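Local coordinates for putative isocitrate dehydrogenase, NAD-dependent (Methylococcus capsulatus, PDB 6LKY), which probably catalyses the NAD-dependent oxidation of isocitrate, probably with magnesium, as a member of the isocitrate and isopropylmalate dehydrogenase family, at residues T114-T119 against T225-G230; G149-I154 against L186-E191; L171-N176 against F201-V206. The protein carries 1 engineered substitution. All blocks are in the same frame, centred on the assembly; numbering follows the deposited sequence.

Contact 1: T114-T119 against T225-G230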
# COMPACT_ATOMS: atom_id res chain seq x y z
N THR A 114 -2.85 -9.12 -10.40
CA THR A 114 -2.63 -7.68 -10.53
C THR A 114 -2.10 -7.36 -11.92
O THR A 114 -1.13 -7.97 -12.38
CB THR A 114 -1.67 -7.16 -9.45
OG1 THR A 114 -2.24 -7.37 -8.16
CG2 THR A 114 -1.43 -5.66 -9.63
N VAL A 115 -2.75 -6.43 -12.59
CA VAL A 115 -2.32 -5.89 -13.87
C VAL A 115 -1.90 -4.45 -13.63
O VAL A 115 -2.74 -3.55 -13.47
CB VAL A 115 -3.43 -6.01 -14.93
CG1 VAL A 115 -2.99 -5.42 -16.26
CG2 VAL A 115 -3.83 -7.49 -15.10
N ARG A 116 -0.58 -4.22 -13.61
CA ARG A 116 0.02 -2.95 -13.26
C ARG A 116 0.55 -2.28 -14.52
O ARG A 116 1.33 -2.89 -15.27
CB ARG A 116 1.14 -3.13 -12.21
CG ARG A 116 2.46 -2.43 -12.59
CD ARG A 116 3.25 -1.85 -11.44
NE ARG A 116 4.30 -2.74 -10.99
CZ ARG A 116 5.52 -2.39 -10.60
NH1 ARG A 116 5.94 -1.13 -10.65
NH2 ARG A 116 6.36 -3.33 -10.21
N GLU A 117 0.10 -1.05 -14.75
CA GLU A 117 0.72 -0.21 -15.76
C GLU A 117 2.21 -0.07 -15.47
O GLU A 117 2.61 0.20 -14.34
CB GLU A 117 0.05 1.17 -15.79
CG GLU A 117 0.24 1.93 -17.11
CD GLU A 117 1.68 2.39 -17.32
OE1 GLU A 117 2.30 2.91 -16.36
OE2 GLU A 117 2.21 2.21 -18.45
N ASN A 118 3.02 -0.27 -16.49
CA ASN A 118 4.42 -0.59 -16.29
C ASN A 118 5.37 0.45 -16.83
O ASN A 118 6.58 0.28 -16.68
CB ASN A 118 4.72 -1.94 -16.96
CG ASN A 118 5.69 -2.81 -16.17
OD1 ASN A 118 5.86 -2.64 -14.96
ND2 ASN A 118 6.30 -3.76 -16.86
N THR A 119 4.87 1.53 -17.45
CA THR A 119 5.75 2.45 -18.16
C THR A 119 5.67 3.91 -17.71
O THR A 119 6.56 4.67 -18.08
CB THR A 119 5.49 2.40 -19.68
OG1 THR A 119 4.14 2.79 -19.95
CG2 THR A 119 5.74 1.00 -20.23
N THR A 225 -4.35 -1.27 -12.27
CA THR A 225 -3.97 -0.06 -11.57
C THR A 225 -2.69 0.51 -12.16
O THR A 225 -2.09 -0.06 -13.08
CB THR A 225 -3.86 -0.33 -10.06
OG1 THR A 225 -3.75 0.92 -9.36
CG2 THR A 225 -2.67 -1.20 -9.75
N THR A 226 -2.30 1.67 -11.64
CA THR A 226 -1.13 2.39 -12.11
C THR A 226 0.13 1.86 -11.43
O THR A 226 0.09 1.01 -10.54
CB THR A 226 -1.34 3.90 -11.92
OG1 THR A 226 -1.78 4.16 -10.59
CG2 THR A 226 -2.42 4.42 -12.88
N ASN A 227 1.28 2.39 -11.86
CA ASN A 227 2.59 1.78 -11.62
C ASN A 227 2.87 1.58 -10.12
O ASN A 227 3.06 0.45 -9.66
CB ASN A 227 3.65 2.66 -12.30
CG ASN A 227 4.80 1.85 -12.91
OD1 ASN A 227 5.25 0.87 -12.34
ND2 ASN A 227 5.25 2.27 -14.10
N LEU A 228 2.90 2.67 -9.35
CA LEU A 228 3.26 2.54 -7.94
C LEU A 228 2.22 1.75 -7.16
O LEU A 228 2.56 0.94 -6.27
CB LEU A 228 3.48 3.92 -7.31
CG LEU A 228 3.93 3.91 -5.84
CD1 LEU A 228 5.22 3.12 -5.68
CD2 LEU A 228 4.12 5.32 -5.29
N PHE A 229 0.93 2.00 -7.42
CA PHE A 229 -0.10 1.25 -6.71
C PHE A 229 -0.01 -0.24 -7.03
O PHE A 229 -0.19 -1.08 -6.14
CB PHE A 229 -1.50 1.77 -7.07
CG PHE A 229 -1.77 3.18 -6.62
CD1 PHE A 229 -0.94 3.81 -5.70
CD2 PHE A 229 -2.86 3.88 -7.14
CE1 PHE A 229 -1.19 5.13 -5.30
CE2 PHE A 229 -3.12 5.20 -6.75
CZ PHE A 229 -2.28 5.83 -5.82
N GLY A 230 0.29 -0.58 -8.29
CA GLY A 230 0.45 -1.98 -8.64
C GLY A 230 1.61 -2.62 -7.90
O GLY A 230 1.49 -3.74 -7.39
O HOH W 1 1.05 4.05 -14.15
O HOH W 2 7.44 -0.39 -13.69
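Arg-116 and Asn-227 cross obliquely, their guanidinium and amide planes 73° apart, and meet tip to tip. The bond between them is short, 2.7 Å from Arg-116 NH1 to Asn-227 OD1. It reaches the amide oxygen nearly along the C=O axis, yet OD1 stands 24° out of the guanidinium plane. The N-H...O angle is 139°, so the donor is not aimed squarely. The arginine chain gets there by bending at chi2 and chi3, which brings its end to Asn-227 at the start of the helix; nearer the backbone, Arg-116 CB lies 3.8 Å from Gly-230 CA, a position where glycine leaves room for the methylene. NH1 also bonds a citrate that is probably from the crystallisation liquor, and Asn-227 ND2 is held by Glu-120 O, which fixes which way the amide faces.

Glu-117 stands with its carboxylate plane nearly perpendicular to the same amide. A water links Glu-117 OE1 to the backbone N of Asn-227, donating to the first and accepting from the second, 2.8 Å from each, so the solvent molecule takes up an N-H at the start of the helix. Glu-117 OE2 is turned back to its own segment: Thr-119 OG1 donates to its syn side and Thr-119 N comes from above the carboxylate plane.

The backbones themselves pair as parallel strands. Thr-225 N donates to Val-115 O at 3.0 Å, and Glu-117 N to Thr-225 O at 2.9 Å in an almost straight bond. Strand 111-117 thus lies beside strand 222-225 inside the mixed sheet, helix 147-163 packs on Val-115 and Glu-117, and helix 227-240 meets the second subunit, where Leu-228 and Phe-229 touch Phe-229 and Leu-228 of that chain.

Contact 2: G149-I154 against L186-E191; sequences GSERII and LEIGRE
Ile-188 and Ile-154 both set CG1 anti to the carbonyl carbon (chi1 -72° and -67°) and continue extended to CD1, which sends each terminal methyl across to the other helix. Ile-188 CD1 arrives at Ser-150 CB, 3.9 Å away, while its other branch, CG2, sits the same 3.9 Å from Glu-151 CG. The glutamate chain crosses that isoleucine at about a right angle, offering its methylene rather than its carboxylate. In return, Ile-154 CD1 lies 4.0 Å from Ile-188 CG2 and 3.7 Å from Gly-189 N, resting on backbone that glycine leaves bare; a CB modelled on Gly-189 would fall 3.6 Å from that methyl.

The segment axes approach to 9.3 Å and cross at -47°, and the contact is small, carried by Ser-150, Glu-151, Ile-154, Ile-188 and Gly-189. Phe-185 of helix 181-193 adds to it, touching Ser-150 and Ile-154, and Leu-171 of strand 168-173 lies against Ile-154.

Polar ends are served elsewhere: Ser-150 OG bonds Thr-146 O, at the end of the strand that precedes its helix, and Glu-151 pairs with Lys-148. Across the two segments the chemistry is therefore that of carbon against carbon and backbone, implying that fit of shape, not directed bonding, holds these turns together.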
# COMPACT_ATOMS: atom_id res chain seq x y z
N GLY A 149 -1.57 5.34 -22.69
CA GLY A 149 -1.07 4.39 -21.69
C GLY A 149 -2.18 3.78 -20.86
O GLY A 149 -2.20 2.56 -20.63
N SER A 150 -3.13 4.61 -20.43
CA SER A 150 -4.26 4.11 -19.64
C SER A 150 -5.14 3.18 -20.46
O SER A 150 -5.56 2.12 -19.99
CB SER A 150 -5.08 5.28 -19.11
OG SER A 150 -4.25 6.23 -18.49
N GLU A 151 -5.47 3.60 -21.69
CA GLU A 151 -6.29 2.77 -22.57
C GLU A 151 -5.69 1.39 -22.75
O GLU A 151 -6.38 0.37 -22.63
CB GLU A 151 -6.45 3.45 -23.93
CG GLU A 151 -7.50 4.54 -23.95
CD GLU A 151 -7.44 5.35 -25.23
OE1 GLU A 151 -6.65 4.96 -26.12
OE2 GLU A 151 -8.16 6.38 -25.36
N ARG A 152 -4.39 1.33 -23.04
CA ARG A 152 -3.83 0.03 -23.36
C ARG A 152 -3.73 -0.85 -22.11
O ARG A 152 -4.02 -2.06 -22.20
CB ARG A 152 -2.47 0.18 -24.06
CG ARG A 152 -1.35 0.83 -23.25
CD ARG A 152 -0.06 0.91 -24.09
NE ARG A 152 1.03 1.55 -23.37
CZ ARG A 152 2.23 1.80 -23.90
NH1 ARG A 152 2.49 1.45 -25.15
NH2 ARG A 152 3.17 2.38 -23.16
N ILE A 153 -3.40 -0.29 -20.93
CA ILE A 153 -3.33 -1.16 -19.76
C ILE A 153 -4.72 -1.65 -19.34
O ILE A 153 -4.89 -2.81 -18.94
CB ILE A 153 -2.56 -0.51 -18.58
CG1 ILE A 153 -2.21 -1.57 -17.53
CG2 ILE A 153 -3.36 0.61 -17.90
CD1 ILE A 153 -1.26 -2.66 -18.04
N ILE A 154 -5.74 -0.80 -19.47
CA ILE A 154 -7.07 -1.23 -19.03
C ILE A 154 -7.67 -2.24 -20.02
O ILE A 154 -8.28 -3.24 -19.61
CB ILE A 154 -7.99 -0.02 -18.80
CG1 ILE A 154 -7.49 0.81 -17.59
CG2 ILE A 154 -9.45 -0.49 -18.58
CD1 ILE A 154 -7.86 2.30 -17.64
N LEU A 186 -9.24 6.59 -14.03
CA LEU A 186 -10.57 6.07 -13.67
C LEU A 186 -11.60 6.34 -14.77
O LEU A 186 -12.40 5.46 -15.13
CB LEU A 186 -11.02 6.70 -12.35
CG LEU A 186 -12.43 6.35 -11.87
CD1 LEU A 186 -12.58 4.85 -11.68
CD2 LEU A 186 -12.75 7.08 -10.59
N GLU A 187 -11.62 7.56 -15.30
CA GLU A 187 -12.59 7.92 -16.34
C GLU A 187 -12.42 7.06 -17.58
O GLU A 187 -13.40 6.55 -18.15
CB GLU A 187 -12.44 9.40 -16.68
CG GLU A 187 -13.29 9.88 -17.84
CD GLU A 187 -12.81 11.22 -18.36
OE1 GLU A 187 -12.79 12.18 -17.56
OE2 GLU A 187 -12.44 11.31 -19.56
N ILE A 188 -11.17 6.87 -18.01
CA ILE A 188 -10.91 6.00 -19.15
C ILE A 188 -11.34 4.57 -18.85
O ILE A 188 -11.93 3.89 -19.71
CB ILE A 188 -9.43 6.09 -19.55
CG1 ILE A 188 -9.16 7.46 -20.21
CG2 ILE A 188 -9.07 4.94 -20.45
CD1 ILE A 188 -7.70 7.82 -20.35
N GLY A 189 -11.06 4.08 -17.64
CA GLY A 189 -11.50 2.74 -17.28
C GLY A 189 -13.00 2.56 -17.35
O GLY A 189 -13.50 1.54 -17.83
N ARG A 190 -13.75 3.55 -16.85
CA ARG A 190 -15.21 3.49 -16.93
C ARG A 190 -15.69 3.47 -18.37
O ARG A 190 -16.64 2.75 -18.71
CB ARG A 190 -15.84 4.66 -16.17
CG ARG A 190 -15.70 4.49 -14.68
CD ARG A 190 -16.21 5.67 -13.90
NE ARG A 190 -16.30 5.30 -12.50
CZ ARG A 190 -16.49 6.16 -11.51
NH1 ARG A 190 -16.59 7.46 -11.77
NH2 ARG A 190 -16.57 5.73 -10.26
N GLU A 191 -15.03 4.23 -19.25
CA GLU A 191 -15.44 4.21 -20.65
C GLU A 191 -15.15 2.85 -21.27
O GLU A 191 -16.02 2.26 -21.93
CB GLU A 191 -14.76 5.34 -21.42
CG GLU A 191 -15.43 6.69 -21.18
CD GLU A 191 -14.56 7.89 -21.57
OE1 GLU A 191 -14.97 9.02 -21.24
OE2 GLU A 191 -13.49 7.70 -22.20

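Contact 3: L171-N176 against F201-V206; sequences LVHKAN and FDDRIV. With NAD (nicotinamide-adenine-dinucleotide), chain H.
His-173 and Asp-203 join their side chains across neighbouring parallel strands of a beta-alpha-beta unit, in which strand 168-173 leads through helix 181-193 to strand 200-205. His-173 NE2 donates to Asp-203 OD1 at 2.9 Å and 158°, with the oxygen near the ring plane. On the carboxylate the bond falls on the anti side, tilted out of the carboxylate plane, and the two planes are 38° apart. Arg-204 O and Ile-205 N lie over one face of the imidazole. The ring reaches this place because CG sits between the backbone N and carbonyl carbon (chi1 63°), which turns the imidazole over the neighbouring strand.

A second bond fixes the ring's rotation: Ala-175 N donates to His-173 ND1 at 2.9 Å, in the ring plane. Replacing His-173 by alanine would probably leave both Asp-203 OD1 and the N-H of Ala-175 without their mate and open a gap beside Ile-205 CG1.

Farther out, Asp-203 OD2 forms a salt bridge with Arg-190 of helix 181-193, so the carboxylate is steadied from the crossover helix too. The strands themselves are bonded alternately, among others Leu-171 N to Asp-202 O at 2.9 Å and Val-206 N to His-173 O at 2.8 Å. Val-172 CG1 lies 3.6 Å from Val-206 CA, and Leu-171 CB rests against Phe-201 CE1.

At the C-terminal ends of the two strands the chain reaches the NAD pocket, which the second subunit completes with bonds from its Leu-69, Thr-71 and Glu-260, among others. The salt bridge of Lys-174 to Asp-231 of that subunit crosses the same interface. Ile-205 CD1 comes within 3.5 Å of phosphate oxygen O2N of the NAD, and Asn-176 ND2 donates to its ribose hydroxyl O2D at 3.1 Å.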
# COMPACT_ATOMS: atom_id res chain seq x y z
N LEU A 171 -10.66 -1.61 -10.85
CA LEU A 171 -9.69 -0.56 -11.10
C LEU A 171 -9.39 0.17 -9.80
O LEU A 171 -10.30 0.66 -9.13
CB LEU A 171 -10.23 0.41 -12.16
CG LEU A 171 -9.27 1.48 -12.71
CD1 LEU A 171 -9.66 1.90 -14.13
CD2 LEU A 171 -9.23 2.72 -11.80
N VAL A 172 -8.10 0.24 -9.44
CA VAL A 172 -7.69 0.81 -8.16
C VAL A 172 -7.04 2.17 -8.39
O VAL A 172 -6.20 2.32 -9.28
CB VAL A 172 -6.75 -0.14 -7.39
CG1 VAL A 172 -6.41 0.44 -6.00
CG2 VAL A 172 -7.45 -1.50 -7.25
N HIS A 173 -7.44 3.17 -7.60
CA HIS A 173 -7.07 4.55 -7.90
C HIS A 173 -7.04 5.38 -6.63
O HIS A 173 -7.38 4.91 -5.54
CB HIS A 173 -8.08 5.15 -8.89
CG HIS A 173 -9.46 5.23 -8.33
ND1 HIS A 173 -9.89 6.30 -7.58
CD2 HIS A 173 -10.48 4.34 -8.35
CE1 HIS A 173 -11.14 6.09 -7.20
NE2 HIS A 173 -11.52 4.90 -7.65
N LYS A 174 -6.63 6.64 -6.77
CA LYS A 174 -6.76 7.64 -5.73
C LYS A 174 -7.31 8.93 -6.35
O LYS A 174 -6.74 10.02 -6.25
CB LYS A 174 -5.42 7.83 -5.01
CG LYS A 174 -5.48 8.70 -3.74
CD LYS A 174 -5.97 7.93 -2.52
CE LYS A 174 -6.13 8.87 -1.31
NZ LYS A 174 -6.78 8.20 -0.14
N ALA A 175 -8.45 8.81 -7.01
CA ALA A 175 -8.95 9.91 -7.83
C ALA A 175 -9.64 10.99 -7.01
O ALA A 175 -9.99 12.04 -7.57
CB ALA A 175 -9.89 9.39 -8.93
N ASN A 176 -9.89 10.76 -5.72
CA ASN A 176 -10.37 11.86 -4.90
C ASN A 176 -9.28 12.89 -4.63
O ASN A 176 -9.57 14.09 -4.56
CB ASN A 176 -10.98 11.36 -3.58
CG ASN A 176 -10.09 10.35 -2.84
OD1 ASN A 176 -9.10 9.82 -3.38
ND2 ASN A 176 -10.46 10.08 -1.60
N PHE A 201 -17.38 -4.93 -13.63
CA PHE A 201 -16.44 -3.82 -13.43
C PHE A 201 -16.77 -3.01 -12.19
O PHE A 201 -17.92 -2.59 -12.02
CB PHE A 201 -16.38 -2.87 -14.65
CG PHE A 201 -15.37 -1.72 -14.48
CD1 PHE A 201 -14.00 -1.98 -14.48
CD2 PHE A 201 -15.80 -0.42 -14.28
CE1 PHE A 201 -13.08 -0.94 -14.32
CE2 PHE A 201 -14.90 0.63 -14.12
CZ PHE A 201 -13.53 0.37 -14.13
N ASP A 202 -15.77 -2.79 -11.32
CA ASP A 202 -15.90 -1.83 -10.24
C ASP A 202 -14.56 -1.12 -9.99
O ASP A 202 -13.57 -1.36 -10.68
CB ASP A 202 -16.47 -2.50 -8.97
CG ASP A 202 -15.59 -3.59 -8.42
OD1 ASP A 202 -14.45 -3.81 -8.89
OD2 ASP A 202 -16.05 -4.26 -7.47
N ASP A 203 -14.56 -0.21 -9.01
CA ASP A 203 -13.38 0.59 -8.70
C ASP A 203 -13.24 0.77 -7.19
O ASP A 203 -14.23 0.76 -6.46
CB ASP A 203 -13.42 1.94 -9.43
CG ASP A 203 -14.46 2.89 -8.85
OD1 ASP A 203 -14.11 3.68 -7.95
OD2 ASP A 203 -15.63 2.85 -9.30
N ARG A 204 -12.00 0.93 -6.73
CA ARG A 204 -11.72 1.09 -5.31
C ARG A 204 -10.63 2.13 -5.12
O ARG A 204 -9.69 2.22 -5.92
CB ARG A 204 -11.26 -0.23 -4.67
CG ARG A 204 -12.33 -1.30 -4.55
CD ARG A 204 -13.41 -0.89 -3.56
NE ARG A 204 -14.39 -1.95 -3.34
CZ ARG A 204 -15.52 -2.09 -4.03
NH1 ARG A 204 -15.82 -1.23 -5.00
NH2 ARG A 204 -16.36 -3.08 -3.75
N ILE A 205 -10.77 2.94 -4.07
CA ILE A 205 -9.69 3.81 -3.65
C ILE A 205 -8.61 2.98 -2.96
O ILE A 205 -8.92 2.05 -2.20
CB ILE A 205 -10.20 4.95 -2.76
CG1 ILE A 205 -11.39 5.65 -3.45
CG2 ILE A 205 -9.10 5.99 -2.53
CD1 ILE A 205 -12.04 6.78 -2.62
N VAL A 206 -7.35 3.30 -3.24
CA VAL A 206 -6.23 2.40 -2.95
C VAL A 206 -6.13 2.05 -1.46
O VAL A 206 -5.78 0.92 -1.11
CB VAL A 206 -4.92 2.97 -3.52
CG1 VAL A 206 -4.53 4.28 -2.80
CG2 VAL A 206 -3.79 1.95 -3.44
PA NAD H . -14.74 4.17 3.31
O1A NAD H . -15.93 5.08 3.38
O2A NAD H . -13.83 4.29 4.53
O5B NAD H . -15.32 2.70 3.17
C5B NAD H . -14.44 1.58 3.03
C4B NAD H . -15.15 0.33 3.54
O4B NAD H . -15.18 0.34 4.98
C3B NAD H . -16.61 0.31 3.07
O3B NAD H . -17.00 -0.99 2.66
C2B NAD H . -17.37 0.75 4.31
O2B NAD H . -18.69 0.23 4.47
C1B NAD H . -16.52 0.28 5.48
N9A NAD H . -16.83 1.27 6.52
C8A NAD H . -15.75 2.21 6.86
N7A NAD H . -16.18 2.74 8.18
C5A NAD H . -16.47 1.48 8.89
C6A NAD H . -17.23 1.47 10.22
N6A NAD H . -17.46 2.80 10.77
N1A NAD H . -18.41 0.60 10.03
C2A NAD H . -17.93 -0.68 9.49
N3A NAD H . -17.70 -0.60 8.04
C4A NAD H . -17.27 0.78 7.83
O3 NAD H . -13.83 4.49 2.04
PN NAD H . -14.32 4.82 0.55
O1N NAD H . -15.57 4.08 0.19
O2N NAD H . -13.16 4.43 -0.32
O5D NAD H . -14.55 6.41 0.52
C5D NAD H . -15.82 7.02 0.80
C4D NAD H . -15.65 8.53 0.98
O4D NAD H . -14.97 8.84 2.23
C3D NAD H . -14.82 9.19 -0.13
O3D NAD H . -15.49 10.36 -0.60
C2D NAD H . -13.52 9.59 0.56
O2D NAD H . -12.98 10.82 0.05
C1D NAD H . -13.95 9.83 2.00
N1N NAD H . -12.77 9.65 2.88
C2N NAD H . -12.97 10.41 4.12
C3N NAD H . -12.15 9.98 5.33
C7N NAD H . -11.93 11.02 6.45
O7N NAD H . -12.86 12.08 6.28
N7N NAD H . -10.57 11.53 6.68
C4N NAD H . -11.11 8.88 5.18
C5N NAD H . -11.20 7.98 3.95
C6N NAD H . -12.28 8.25 2.90

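Overall arrangement
All three contacts are mainly buried, but contact 1 is the most central, its centre about 10 Å from the centre of the chain, whereas the centres of contacts 2 and 3 lie about 21 Å from it. Contacts 1 and 3 belong to one sheet, linked where Thr-225 OG1 meets Val-172 O at 2.8 Å, probably as a hydrogen bond. Contact 2 packs helices against that sheet: Ile-153 reaches Val-115 of contact 1, and Leu-186 touches Asp-203 and His-173 of contact 3. Their chemistry differs accordingly. Both sheet contacts combine backbone pairing with polar side-chain bonds, contact 1 using waters and contact 3 reaching NAD at a strand outermost within this chain, while the helix pair relies on apolar fit.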